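Local coordinates for protein CzcP cation efflux P1-ATPase (Ralstonia metallidurans, PDB 4U9R) that probably exports zinc, cadmium and cobalt from the cell at the expense of ATP, here represented by its ferredoxin-like, metal-binding N-terminal extension, at residues G36-D39 / S40-C44. Sequence-based numbering, arbitrary orientation.
Sequences GLPD and SSDPC. With CD (cadmium ion), chain B.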
ATOM      1  N   GLY A  36       1.412  -4.513   7.144  1.00 61.98           N
ATOM      2  CA  GLY A  36       2.405  -5.170   6.278  1.00 64.86           C
ATOM      3  C   GLY A  36       2.802  -4.409   5.029  1.00 67.60           C
ATOM      4  O   GLY A  36       3.166  -5.010   4.021  1.00 69.78           O
ATOM      5  N   LEU A  37       2.725  -3.086   5.076  1.00 67.64           N
ATOM      6  CA  LEU A  37       3.271  -2.273   4.007  1.00 65.67           C
ATOM      7  C   LEU A  37       4.775  -2.134   4.226  1.00 73.22           C
ATOM      8  O   LEU A  37       5.228  -2.108   5.379  1.00 72.81           O
ATOM      9  CB  LEU A  37       2.646  -0.880   4.000  1.00 61.27           C
ATOM     10  CG  LEU A  37       1.119  -0.752   3.897  1.00 56.54           C
ATOM     11  CD1 LEU A  37       0.771   0.696   3.592  1.00 53.94           C
ATOM     12  CD2 LEU A  37       0.547  -1.654   2.829  1.00 50.65           C
ATOM     13  N   PRO A  38       5.555  -2.038   3.130  1.00 76.58           N
ATOM     14  CA  PRO A  38       6.983  -1.725   3.253  1.00 82.01           C
ATOM     15  C   PRO A  38       7.222  -0.402   3.967  1.00 82.58           C
ATOM     16  O   PRO A  38       8.023  -0.331   4.901  1.00 84.84           O
ATOM     17  CB  PRO A  38       7.465  -1.637   1.794  1.00 82.80           C
ATOM     18  CG  PRO A  38       6.239  -1.604   0.947  1.00 80.95           C
ATOM     19  CD  PRO A  38       5.175  -2.304   1.731  1.00 78.78           C
ATOM     20  N   ASP A  39       6.525   0.636   3.520  1.00 81.39           N
ATOM     21  CA  ASP A  39       6.572   1.939   4.173  1.00 77.47           C
ATOM     22  C   ASP A  39       5.249   2.673   3.942  1.00 72.81           C
ATOM     23  O   ASP A  39       4.373   2.189   3.217  1.00 67.76           O
ATOM     24  CB  ASP A  39       7.770   2.758   3.667  1.00 74.45           C
ATOM     25  CG  ASP A  39       7.814   2.879   2.150  1.00 79.06           C
ATOM     26  OD1 ASP A  39       6.751   2.896   1.505  1.00 80.36           O
ATOM     27  OD2 ASP A  39       8.925   2.969   1.586  1.00 84.58           O
ATOM     28  N   SER A  40       5.127   3.845   4.549  1.00 69.85           N
ATOM     29  CA  SER A  40       3.924   4.657   4.448  1.00 67.81           C
ATOM     30  C   SER A  40       3.821   5.385   3.106  1.00 66.65           C
ATOM     31  O   SER A  40       2.856   6.127   2.859  1.00 65.98           O
ATOM     32  CB  SER A  40       3.896   5.665   5.586  1.00 66.61           C
ATOM     33  OG  SER A  40       4.939   6.595   5.431  1.00 72.22           O
ATOM     34  N   SER A  41       4.811   5.184   2.241  1.00 60.17           N
ATOM     35  CA  SER A  41       4.752   5.717   0.898  1.00 56.28           C
ATOM     36  C   SER A  41       4.145   4.707  -0.093  1.00 50.71           C
ATOM     37  O   SER A  41       3.874   5.064  -1.242  1.00 52.05           O
ATOM     38  CB  SER A  41       6.163   6.114   0.461  1.00 65.38           C
ATOM     39  OG  SER A  41       6.814   6.840   1.494  1.00 73.20           O
ATOM     40  N   ASP A  42       3.926   3.461   0.344  1.00 49.56           N
ATOM     41  CA  ASP A  42       3.277   2.434  -0.500  1.00 48.57           C
ATOM     42  C   ASP A  42       1.934   3.016  -0.959  1.00 49.40           C
ATOM     43  O   ASP A  42       1.275   3.713  -0.194  1.00 52.27           O
ATOM     44  CB  ASP A  42       3.139   1.110   0.278  1.00 49.03           C
ATOM     45  CG  ASP A  42       2.361   0.008  -0.496  1.00 57.30           C
ATOM     46  OD1 ASP A  42       1.152   0.110  -0.576  1.00 38.06           O
ATOM     47  OD2 ASP A  42       2.934  -0.982  -0.994  1.00 63.93           O
ATOM     48  N   PRO A  43       1.556   2.781  -2.220  1.00 47.82           N
ATOM     49  CA  PRO A  43       0.375   3.398  -2.794  1.00 48.16           C
ATOM     50  C   PRO A  43      -0.956   2.971  -2.169  1.00 47.50           C
ATOM     51  O   PRO A  43      -1.994   3.554  -2.504  1.00 42.94           O
ATOM     52  CB  PRO A  43       0.429   2.969  -4.265  1.00 48.72           C
ATOM     53  CG  PRO A  43       1.289   1.770  -4.292  1.00 49.79           C
ATOM     54  CD  PRO A  43       2.297   1.985  -3.224  1.00 51.37           C
ATOM     55  N   CYS A  44      -0.920   1.958  -1.306  1.00 40.09           N
ATOM     56  CA  CYS A  44      -2.065   1.576  -0.507  1.00 38.81           C
ATOM     57  C   CYS A  44      -2.540   2.760   0.384  1.00 34.25           C
ATOM     58  O   CYS A  44      -3.722   2.995   0.516  1.00 35.47           O
ATOM     59  CB  CYS A  44      -1.753   0.309   0.323  1.00 33.04           C
ATOM     60  SG  CYS A  44      -2.221  -1.166  -0.586  1.00 36.69           S
TER
HETATM   61 CD    CD B 301       0.219  -1.619  -1.328  1.00 49.38          CD
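Asp42 OD1 is gripped from two directions while Leu37 covers it from the preceding loop: it binds the cadmium ion at 2.1 Å and accepts the backbone N-H of Cys44, with N 2.9 Å from OD1. That amide reaches the anti side of the carboxylate, 28° out of its plane, and marks Asp42 as the N-cap of helix 43-53. With CG anti to the backbone N (chi1 175°), the carboxylate folds back towards Leu37 and Pro38. The CD2 methyl of Leu37 lies 3.9 Å from Asp42 OD1, and the two side chains cross at about a right angle; the same methyl packs on CB of Cys44, whose SG binds the cadmium at 2.6 Å. Pro38 closes in on the other oxygen, its CD 3.8 Å from Asp42 OD2. The capping bond and the metal together should fix the rotation of the carboxylate and probably keep it ionised.

Upstream, a type I turn from Asp39 to Asp42 sets the approach to the helix. Asp42 N donates to Asp39 O (3.2 Å), a fairly straight bond although the donor stands 58° above the carbonyl plane. With CG between backbone N and carbonyl carbon, Asp39 brings OD1 to Ser41 N (3.1 Å), a weak Asx-turn bond; OD1 also forms a salt bridge with Arg144.

His105 NE2 and Glu146 OE1 and OE2, on strands 103-109 and 142-148, complete the coordination, so this capped helix start forms one side of a cadmium site between two halves, each a three-stranded antiparallel sheet (order 1-3-2) with helices, consistent with the ferredoxin-like fold.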